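Local atomic coordinates of octenoyl-CoA reductase/carboxylase (Streptomyces sp., PDB entry 4A0S), a protein that catalyses the NADPH-dependent reductive carboxylation of 2-octenoyl-CoA, making an extender unit for polyketide biosynthesis. Residues V65-A71 with C117-R123; A259-L264 with P438-L442; A27-A32 with P109-L113; H190-E195 with L427-L431. All coordinates share one frame; numbering follows the deposited sequence.

Contact 1: V65-A71 with C117-R123; sequences VLVAVMA and CSGVVVR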
# COMPACT_ATOMS: atom_id res chain seq x y z
N VAL A 65 -18.37 -28.58 4.84
CA VAL A 65 -17.68 -29.79 5.20
C VAL A 65 -18.06 -30.10 6.62
O VAL A 65 -18.15 -29.21 7.45
CB VAL A 65 -16.16 -29.60 5.07
CG1 VAL A 65 -15.45 -30.80 5.55
CG2 VAL A 65 -15.78 -29.31 3.61
N LEU A 66 -18.34 -31.38 6.87
CA LEU A 66 -18.63 -31.80 8.22
C LEU A 66 -17.32 -32.30 8.74
O LEU A 66 -16.72 -33.18 8.15
CB LEU A 66 -19.67 -32.90 8.22
CG LEU A 66 -20.07 -33.40 9.61
CD1 LEU A 66 -20.76 -32.30 10.44
CD2 LEU A 66 -20.99 -34.57 9.35
N VAL A 67 -16.89 -31.73 9.85
CA VAL A 67 -15.63 -32.09 10.46
C VAL A 67 -15.96 -32.83 11.74
O VAL A 67 -16.79 -32.35 12.51
CB VAL A 67 -14.83 -30.81 10.81
CG1 VAL A 67 -13.56 -31.14 11.60
CG2 VAL A 67 -14.49 -30.05 9.54
N ALA A 68 -15.34 -34.00 11.95
CA ALA A 68 -15.33 -34.65 13.26
C ALA A 68 -14.30 -33.86 14.03
O ALA A 68 -13.11 -33.96 13.74
CB ALA A 68 -14.92 -36.12 13.16
N VAL A 69 -14.75 -33.06 14.98
CA VAL A 69 -13.88 -32.14 15.68
C VAL A 69 -13.08 -32.88 16.75
O VAL A 69 -13.64 -33.43 17.69
CB VAL A 69 -14.66 -31.00 16.31
CG1 VAL A 69 -13.72 -30.05 17.04
CG2 VAL A 69 -15.47 -30.25 15.26
N MET A 70 -11.76 -32.83 16.62
CA MET A 70 -10.91 -33.53 17.56
C MET A 70 -10.65 -32.69 18.79
O MET A 70 -10.70 -33.19 19.91
CB MET A 70 -9.62 -33.94 16.86
CG MET A 70 -9.86 -35.07 15.86
SD MET A 70 -10.47 -36.57 16.66
CE MET A 70 -8.97 -37.11 17.45
N ALA A 71 -10.40 -31.41 18.55
CA ALA A 71 -10.14 -30.47 19.61
C ALA A 71 -10.56 -29.09 19.11
O ALA A 71 -10.59 -28.84 17.90
CB ALA A 71 -8.66 -30.48 19.96
N CYS A 117 -10.98 -25.08 15.51
CA CYS A 117 -10.90 -26.47 15.85
C CYS A 117 -9.90 -27.11 14.96
O CYS A 117 -9.46 -26.52 13.97
CB CYS A 117 -12.26 -27.16 15.71
SG CYS A 117 -12.65 -27.79 14.11
N SER A 118 -9.50 -28.32 15.35
CA SER A 118 -8.79 -29.20 14.46
C SER A 118 -9.61 -30.46 14.42
O SER A 118 -10.38 -30.76 15.35
CB SER A 118 -7.39 -29.50 14.97
OG SER A 118 -7.47 -30.12 16.24
N GLY A 119 -9.48 -31.21 13.34
CA GLY A 119 -10.20 -32.43 13.27
C GLY A 119 -10.09 -33.13 11.95
O GLY A 119 -9.15 -32.96 11.20
N VAL A 120 -11.10 -33.94 11.69
CA VAL A 120 -11.07 -34.81 10.56
C VAL A 120 -12.31 -34.58 9.71
O VAL A 120 -13.43 -34.55 10.22
CB VAL A 120 -11.02 -36.27 11.00
CG1 VAL A 120 -10.94 -37.16 9.80
CG2 VAL A 120 -9.84 -36.50 11.94
N VAL A 121 -12.09 -34.40 8.42
CA VAL A 121 -13.18 -34.28 7.48
C VAL A 121 -13.93 -35.60 7.48
O VAL A 121 -13.33 -36.67 7.39
CB VAL A 121 -12.66 -33.96 6.07
CG1 VAL A 121 -13.80 -33.92 5.09
CG2 VAL A 121 -11.89 -32.64 6.09
N VAL A 122 -15.25 -35.53 7.61
CA VAL A 122 -16.04 -36.76 7.52
C VAL A 122 -17.02 -36.72 6.35
O VAL A 122 -17.36 -37.76 5.78
CB VAL A 122 -16.71 -37.12 8.87
CG1 VAL A 122 -15.65 -37.49 9.89
CG2 VAL A 122 -17.55 -35.97 9.39
N ARG A 123 -17.46 -35.53 5.97
CA ARG A 123 -18.32 -35.37 4.79
C ARG A 123 -18.02 -34.05 4.13
O ARG A 123 -17.65 -33.09 4.79
CB ARG A 123 -19.80 -35.41 5.17
CG ARG A 123 -20.30 -36.76 5.70
CD ARG A 123 -20.41 -37.79 4.59
NE ARG A 123 -21.07 -39.01 5.06
CZ ARG A 123 -20.49 -39.95 5.80
NH1 ARG A 123 -19.22 -39.85 6.21
NH2 ARG A 123 -21.21 -41.00 6.16

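Contact 2: A259-L264 with P438-L442; sequences AAVRAL and PLRGL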
# COMPACT_ATOMS: atom_id res chain seq x y z
N ALA A 259 5.56 -14.08 33.16
CA ALA A 259 6.24 -15.35 32.98
C ALA A 259 5.80 -15.99 31.67
O ALA A 259 6.62 -16.50 30.90
CB ALA A 259 5.98 -16.25 34.15
N ALA A 260 4.49 -15.94 31.41
CA ALA A 260 3.93 -16.49 30.17
C ALA A 260 4.55 -15.85 28.93
O ALA A 260 5.02 -16.55 28.03
CB ALA A 260 2.42 -16.31 30.17
N VAL A 261 4.58 -14.52 28.90
CA VAL A 261 5.14 -13.83 27.73
C VAL A 261 6.66 -14.01 27.62
O VAL A 261 7.21 -14.03 26.53
CB VAL A 261 4.78 -12.32 27.67
CG1 VAL A 261 3.28 -12.11 27.62
CG2 VAL A 261 5.38 -11.55 28.84
N ARG A 262 7.34 -14.18 28.75
CA ARG A 262 8.77 -14.42 28.68
C ARG A 262 9.02 -15.79 28.10
O ARG A 262 9.95 -15.98 27.33
CB ARG A 262 9.43 -14.27 30.04
CG ARG A 262 9.41 -12.87 30.51
CD ARG A 262 10.23 -12.69 31.76
NE ARG A 262 10.33 -11.27 32.02
CZ ARG A 262 11.21 -10.47 31.42
NH1 ARG A 262 12.07 -10.96 30.54
NH2 ARG A 262 11.21 -9.17 31.70
N ALA A 263 8.16 -16.75 28.44
CA ALA A 263 8.26 -18.11 27.93
C ALA A 263 8.06 -18.16 26.41
O ALA A 263 8.53 -19.09 25.74
CB ALA A 263 7.26 -19.03 28.63
N LEU A 264 7.36 -17.16 25.88
CA LEU A 264 7.23 -16.96 24.45
C LEU A 264 8.39 -16.14 23.87
O LEU A 264 8.40 -15.81 22.68
CB LEU A 264 5.90 -16.27 24.14
CG LEU A 264 4.64 -17.01 24.59
CD1 LEU A 264 3.46 -16.07 24.52
CD2 LEU A 264 4.38 -18.22 23.74
N PRO A 438 5.43 -23.75 24.71
CA PRO A 438 6.10 -22.83 25.62
C PRO A 438 5.25 -22.55 26.85
O PRO A 438 5.79 -22.32 27.94
CB PRO A 438 6.24 -21.56 24.78
CG PRO A 438 5.24 -21.69 23.69
CD PRO A 438 5.22 -23.15 23.38
N LEU A 439 3.93 -22.60 26.68
CA LEU A 439 3.02 -22.25 27.77
C LEU A 439 2.51 -23.44 28.56
O LEU A 439 1.63 -23.27 29.41
CB LEU A 439 1.86 -21.43 27.23
CG LEU A 439 2.24 -20.09 26.58
CD1 LEU A 439 0.98 -19.37 26.15
CD2 LEU A 439 3.10 -19.20 27.51
N ARG A 440 3.07 -24.62 28.34
CA ARG A 440 2.57 -25.82 29.00
C ARG A 440 2.54 -25.59 30.52
O ARG A 440 3.53 -25.14 31.10
CB ARG A 440 3.43 -27.03 28.69
CG ARG A 440 2.85 -28.32 29.21
CD ARG A 440 3.91 -29.38 29.49
NE ARG A 440 4.88 -29.54 28.40
CZ ARG A 440 4.59 -29.94 27.16
NH1 ARG A 440 3.33 -30.20 26.80
NH2 ARG A 440 5.56 -30.06 26.27
N GLY A 441 1.40 -25.87 31.13
CA GLY A 441 1.29 -25.84 32.59
C GLY A 441 1.22 -24.46 33.24
O GLY A 441 1.02 -24.36 34.45
N LEU A 442 1.39 -23.40 32.45
CA LEU A 442 1.36 -22.04 32.98
C LEU A 442 -0.06 -21.55 33.14
O LEU A 442 -0.92 -21.91 32.36
CB LEU A 442 2.11 -21.07 32.08
CG LEU A 442 3.61 -21.33 31.89
CD1 LEU A 442 4.26 -20.11 31.28
CD2 LEU A 442 4.28 -21.71 33.21

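Contact 3: A27-A32 with P109-L113; sequences ALHLRA and PYHVL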
# COMPACT_ATOMS: atom_id res chain seq x y z
N ALA A 27 -22.62 -31.35 21.84
CA ALA A 27 -22.18 -29.99 21.57
C ALA A 27 -22.26 -29.12 22.81
O ALA A 27 -23.23 -29.19 23.56
CB ALA A 27 -23.01 -29.37 20.47
N LEU A 28 -21.24 -28.29 22.98
CA LEU A 28 -21.29 -27.19 23.90
C LEU A 28 -22.14 -26.15 23.22
O LEU A 28 -21.82 -25.72 22.11
CB LEU A 28 -19.89 -26.62 24.17
CG LEU A 28 -19.84 -25.63 25.33
CD1 LEU A 28 -20.02 -26.33 26.69
CD2 LEU A 28 -18.54 -24.85 25.26
N HIS A 29 -23.24 -25.77 23.86
CA HIS A 29 -24.14 -24.83 23.22
C HIS A 29 -24.86 -23.95 24.21
O HIS A 29 -24.85 -24.20 25.43
CB HIS A 29 -25.17 -25.57 22.37
CG HIS A 29 -26.09 -26.44 23.16
ND1 HIS A 29 -25.72 -27.70 23.60
CD2 HIS A 29 -27.36 -26.25 23.59
CE1 HIS A 29 -26.72 -28.23 24.27
NE2 HIS A 29 -27.73 -27.38 24.28
N LEU A 30 -25.49 -22.93 23.66
CA LEU A 30 -26.38 -22.08 24.42
C LEU A 30 -27.79 -22.35 23.95
O LEU A 30 -28.01 -22.92 22.87
CB LEU A 30 -26.02 -20.62 24.20
CG LEU A 30 -24.56 -20.27 24.53
CD1 LEU A 30 -24.29 -18.92 23.94
CD2 LEU A 30 -24.31 -20.29 26.03
N ARG A 31 -28.74 -21.92 24.77
CA ARG A 31 -30.15 -22.10 24.51
C ARG A 31 -30.77 -20.73 24.36
O ARG A 31 -30.52 -19.84 25.17
CB ARG A 31 -30.80 -22.86 25.67
CG ARG A 31 -30.29 -24.29 25.86
CD ARG A 31 -30.82 -25.24 24.79
NE ARG A 31 -32.27 -25.37 24.85
CZ ARG A 31 -33.06 -25.55 23.79
NH1 ARG A 31 -32.55 -25.62 22.57
NH2 ARG A 31 -34.38 -25.65 23.95
N ALA A 32 -31.55 -20.54 23.30
CA ALA A 32 -32.19 -19.26 23.01
C ALA A 32 -33.00 -18.74 24.19
O ALA A 32 -33.03 -17.53 24.44
CB ALA A 32 -33.06 -19.36 21.76
N PRO A 109 -32.89 -23.10 18.25
CA PRO A 109 -33.08 -22.78 19.66
C PRO A 109 -31.82 -23.08 20.50
O PRO A 109 -31.78 -22.80 21.70
CB PRO A 109 -34.24 -23.69 20.10
CG PRO A 109 -34.66 -24.48 18.92
CD PRO A 109 -33.62 -24.32 17.85
N TYR A 110 -30.81 -23.65 19.84
CA TYR A 110 -29.53 -23.94 20.45
C TYR A 110 -28.48 -23.26 19.59
O TYR A 110 -28.68 -23.05 18.39
CB TYR A 110 -29.28 -25.45 20.49
CG TYR A 110 -29.32 -26.11 19.14
CD1 TYR A 110 -30.54 -26.54 18.58
CD2 TYR A 110 -28.15 -26.31 18.40
CE1 TYR A 110 -30.58 -27.14 17.31
CE2 TYR A 110 -28.19 -26.91 17.13
CZ TYR A 110 -29.39 -27.32 16.60
OH TYR A 110 -29.40 -27.91 15.36
N HIS A 111 -27.37 -22.90 20.21
CA HIS A 111 -26.25 -22.39 19.47
C HIS A 111 -25.00 -23.14 19.84
O HIS A 111 -24.53 -23.04 20.97
CB HIS A 111 -26.06 -20.91 19.73
CG HIS A 111 -24.97 -20.31 18.90
ND1 HIS A 111 -24.52 -19.03 19.09
CD2 HIS A 111 -24.24 -20.83 17.88
CE1 HIS A 111 -23.56 -18.78 18.21
NE2 HIS A 111 -23.37 -19.85 17.47
N VAL A 112 -24.47 -23.89 18.88
CA VAL A 112 -23.22 -24.60 19.07
C VAL A 112 -22.04 -23.68 18.84
O VAL A 112 -21.78 -23.24 17.72
CB VAL A 112 -23.13 -25.84 18.20
CG1 VAL A 112 -21.83 -26.62 18.52
CG2 VAL A 112 -24.39 -26.72 18.41
N LEU A 113 -21.33 -23.40 19.93
CA LEU A 113 -20.23 -22.44 19.97
C LEU A 113 -18.93 -23.08 19.52
O LEU A 113 -18.89 -24.26 19.26
CB LEU A 113 -20.06 -21.94 21.40
CG LEU A 113 -21.32 -21.39 22.06
CD1 LEU A 113 -20.91 -20.79 23.37
CD2 LEU A 113 -22.05 -20.34 21.19

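Contact 4: H190-E195 with L427-L431; sequences HLTWEE and LRARL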
# COMPACT_ATOMS: atom_id res chain seq x y z
N HIS A 190 2.69 -31.91 12.59
CA HIS A 190 3.52 -32.20 13.73
C HIS A 190 2.83 -31.85 15.04
O HIS A 190 3.42 -32.00 16.10
CB HIS A 190 4.80 -31.39 13.62
CG HIS A 190 4.56 -29.92 13.67
ND1 HIS A 190 4.10 -29.21 12.58
CD2 HIS A 190 4.66 -29.03 14.68
CE1 HIS A 190 3.96 -27.94 12.91
NE2 HIS A 190 4.30 -27.80 14.18
N LEU A 191 1.60 -31.36 14.95
CA LEU A 191 0.90 -30.89 16.12
C LEU A 191 -0.13 -31.90 16.58
O LEU A 191 -0.70 -32.60 15.76
CB LEU A 191 0.17 -29.60 15.81
CG LEU A 191 1.04 -28.37 15.55
CD1 LEU A 191 0.13 -27.19 15.33
CD2 LEU A 191 2.03 -28.10 16.68
N THR A 192 -0.40 -31.92 17.87
CA THR A 192 -1.48 -32.71 18.39
C THR A 192 -2.77 -31.98 18.03
O THR A 192 -2.75 -30.81 17.63
CB THR A 192 -1.40 -32.85 19.91
OG1 THR A 192 -1.60 -31.57 20.51
CG2 THR A 192 -0.06 -33.41 20.35
N TRP A 193 -3.90 -32.65 18.19
CA TRP A 193 -5.19 -32.04 17.89
C TRP A 193 -5.40 -30.76 18.65
O TRP A 193 -5.73 -29.71 18.06
CB TRP A 193 -6.32 -33.01 18.19
CG TRP A 193 -6.29 -34.20 17.37
CD1 TRP A 193 -6.03 -35.47 17.80
CD2 TRP A 193 -6.50 -34.29 15.95
NE1 TRP A 193 -6.09 -36.34 16.74
CE2 TRP A 193 -6.37 -35.64 15.60
CE3 TRP A 193 -6.79 -33.34 14.95
CZ2 TRP A 193 -6.53 -36.09 14.28
CZ3 TRP A 193 -6.95 -33.78 13.64
CH2 TRP A 193 -6.81 -35.14 13.32
N GLU A 194 -5.19 -30.84 19.97
CA GLU A 194 -5.42 -29.70 20.83
C GLU A 194 -4.44 -28.56 20.51
O GLU A 194 -4.80 -27.38 20.53
CB GLU A 194 -5.37 -30.11 22.31
CG GLU A 194 -4.05 -30.77 22.73
CD GLU A 194 -4.01 -32.27 22.48
OE1 GLU A 194 -4.74 -32.80 21.61
OE2 GLU A 194 -3.21 -32.93 23.18
N GLU A 195 -3.21 -28.90 20.16
CA GLU A 195 -2.22 -27.88 19.77
C GLU A 195 -2.64 -27.16 18.49
O GLU A 195 -2.54 -25.93 18.38
CB GLU A 195 -0.88 -28.54 19.52
CG GLU A 195 -0.10 -28.87 20.77
CD GLU A 195 0.99 -29.88 20.48
OE1 GLU A 195 1.22 -30.19 19.30
OE2 GLU A 195 1.64 -30.36 21.44
N LEU A 427 8.99 -34.31 12.32
CA LEU A 427 9.00 -32.87 12.41
C LEU A 427 8.78 -32.48 13.85
O LEU A 427 9.50 -31.65 14.39
CB LEU A 427 7.90 -32.27 11.55
CG LEU A 427 7.85 -30.75 11.57
CD1 LEU A 427 9.22 -30.20 11.20
CD2 LEU A 427 6.78 -30.27 10.59
N ARG A 428 7.79 -33.10 14.49
CA ARG A 428 7.53 -32.76 15.87
C ARG A 428 8.81 -32.92 16.72
O ARG A 428 9.17 -32.01 17.45
CB ARG A 428 6.39 -33.57 16.45
CG ARG A 428 6.07 -33.22 17.87
CD ARG A 428 4.91 -34.02 18.36
NE ARG A 428 4.49 -33.57 19.67
CZ ARG A 428 3.71 -32.51 19.88
NH1 ARG A 428 3.25 -31.80 18.85
NH2 ARG A 428 3.39 -32.18 21.12
N ALA A 429 9.49 -34.05 16.56
CA ALA A 429 10.75 -34.31 17.26
C ALA A 429 11.81 -33.24 16.95
O ALA A 429 12.49 -32.75 17.86
CB ALA A 429 11.27 -35.69 16.89
N ARG A 430 11.92 -32.87 15.67
CA ARG A 430 12.87 -31.84 15.24
C ARG A 430 12.60 -30.48 15.89
O ARG A 430 13.53 -29.80 16.33
CB ARG A 430 12.87 -31.71 13.71
CG ARG A 430 13.82 -32.69 12.99
CD ARG A 430 13.62 -32.66 11.48
NE ARG A 430 12.33 -33.24 11.09
CZ ARG A 430 11.74 -33.08 9.91
NH1 ARG A 430 12.31 -32.33 8.97
NH2 ARG A 430 10.58 -33.65 9.67
N LEU A 431 11.33 -30.10 15.97
CA LEU A 431 10.96 -28.80 16.55
C LEU A 431 11.02 -28.88 18.06
O LEU A 431 11.44 -27.94 18.73
CB LEU A 431 9.59 -28.34 16.06
CG LEU A 431 9.48 -28.00 14.56
CD1 LEU A 431 8.02 -27.81 14.16
CD2 LEU A 431 10.31 -26.78 14.17

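Contact 1: V65-A71 with C117-R123
V122 rests its two methyls on the facing strand, CG1 against A68 CB at 3.6 Å and CG2 against L66 CG at 3.6 Å. This is the apolar centre of an antiparallel strand pair in the GroES-like domain of a medium-chain dehydrogenase/reductase. CG2 stands between the backbone N and the carbonyl carbon, while CG1 lies beside the N (chi1 -67°), which turns one methyl to each neighbour. Helix 2-8 covers this face through V7. Trimming V122 to an alanine would probably open a gap beside L66 and A68 and leave V7 with less to pack on. On the side of V67 and V121, V65 CG1 meets V121 CG1 at 3.6 Å, the two side chains crossing at about a right angle. Farther along, V69 CG1 touches C117 CB at 3.5 Å. G119 lies where a CB would run into A68 O and V67 CG1. Two classic beta bulges interrupt the register. L66 O accepts from both V122 N (2.8 Å) and R123 N (3.3 Å). S118 O likewise takes M70 N and A71 N, and S118 OG bonds to W193 O. At the polar edge R123 curls back and also reaches A19 O and I16 O. R123 NH1 donates to V122 O at 2.8 Å, with the oxygen in the guanidinium plane but the nitrogen 42° out of the carbonyl plane.

Contact 2: A259-L264 with P438-L442
L439 reaches from a turn near the C-terminus onto A260, A263 and L264. From CB, the side chain leaves with CG anti to its carbonyl carbon (chi1 -61°), and this sends the branch toward helix 255-263. L439 CG meets L264 CD2 at 4.0 Å, and the two leucines cross at about a right angle. The tip comes closer: L439 CD2 lies 3.3 Å from A260 O and 4.0 Å from A260 CB, and it also touches L264 CG. A260 O is already taken within the helix by L264 N, so the methyl packs beside it. P438, just before it, and L442, three residues on, extend the contact. P438 CG touches L264 CD2 at 3.6 Å, and its CB sits 3.5 Å from A263 O. L442 lays CD1 on A260 CA at 3.8 Å and on A263 CB at 4.1 Å. No hydrogen bond joins the two segments; the side chains that meet are apolar, and some pack on backbone carbonyl oxygens. A type II beta turn from L439 to L442 brings both leucines to the same helix. It is closed by L442 N on L439 O, and G441 takes the positive phi. The helix belongs to the Rossmann-type nucleotide-binding domain. V261 packs on A250 and V252 of strand 247-252. L264 and L439 both touch S235 of helix 232-243, while A260 and L442 share V406 in a loop.

Contact 3: A27-A32 with P109-L113
L30 and H111 face each other as a hydrogen-bonded pair where strand 24-31 runs antiparallel to strand 110-112, in a small antiparallel sheet. The backbone bonds come first. H111 N donates to L30 O at 2.7 Å, and A32 N to P109 O at 2.8 Å. A longer bond of 3.2 Å runs from L113 N to L28 O. Apolar contacts hold both faces. A27 CB lies 3.6 Å from both V112 CG1 and V112 CG2. On the face of L30 and H111, L30 CD1 meets L113 CD2 at 3.8 Å, the side chains crossing at about a right angle. F90 of helix 89-97 packs on L30, A32 and H111. Polar side chains complete the account. R31 bends at chi2 (-73°) and chi3 (-64°), which brings its guanidinium to P109 and Y110, with Y110 CB at its edge. Its NH2 forms a salt bridge with E33. Putting an alanine in place of R31 would strip that cover from P109 and Y110 and is likely to leave E33 without its charge mate. H111 bonds to T89 OG1 and T168 O. H29 CD2 touches Y110 CB, and H29 ND1 donates to A27 O at 2.9 Å, the oxygen lying in the ring plane.

Contact 4: H190-E195 with L427-L431
R428 grips E195 end-on with NH1 and NH2. R428 NH1 donates to E195 OE1 at 2.6 Å and R428 NH2 to E195 OE2 at 2.5 Å, each on a syn lone pair. The carboxylate and guanidinium planes are 14° apart, so the groups lie nearly flat together. R428 gets there with CG anti to the backbone N (chi1 -179°) and a chain extended to NE. R428 NH1 also reaches H190 O at 2.8 Å, in the carbonyl plane. T192 CG2 lies over one guanidinium face, 3.7 Å from R428 NH2. This is the tight part. T192 and E195 form a capping box at the start of helix 193-197, and T192 N adds a bond to E195 OE1 from above the carboxylate plane. The other part is also close but apolar, and L427 and L431 are only partly buried. The H190 ring lies between L191 CG on one face and L431 CD1 on the other, a CH-pi contact of 3.9 Å to the centroid. L427 CD2 approaches H190 ND1 at 3.5 Å. A429 and R430, between the two leucines in sequence, are exposed. The salt bridge ties helix 425-431, near the C-terminus, to the head of helix 193-197. E195 is buried, and N437 gives OE2 a further donor, while E433 is a second acid for R428 NH2. So many donors would probably keep the E195 carboxylate ionised.

Overall arrangement
Contact 3 uses strand 110-112 and contact 1 the next strand, 117-124; their centres are about 18 Å apart. Contact 4 touches contact 1 directly: A71 CB packs on E194 CA at 3.4 Å. Contacts 2 and 4 both bring the C-terminal part of the chain back onto the body of the protein, with centres about 17 Å apart and nearest atoms about 6 Å apart. Contact 2 sits nearest the cofactor, the A260 side chain being about 8 Å from bound NADP. In contact 3 the A32 side chain is about 10 Å from octanoyl-CoA, and that of L30 about 9 Å from the side chain of W80, an NADP-binding residue. Contacts 1 and 4 lie away from the annotated sites.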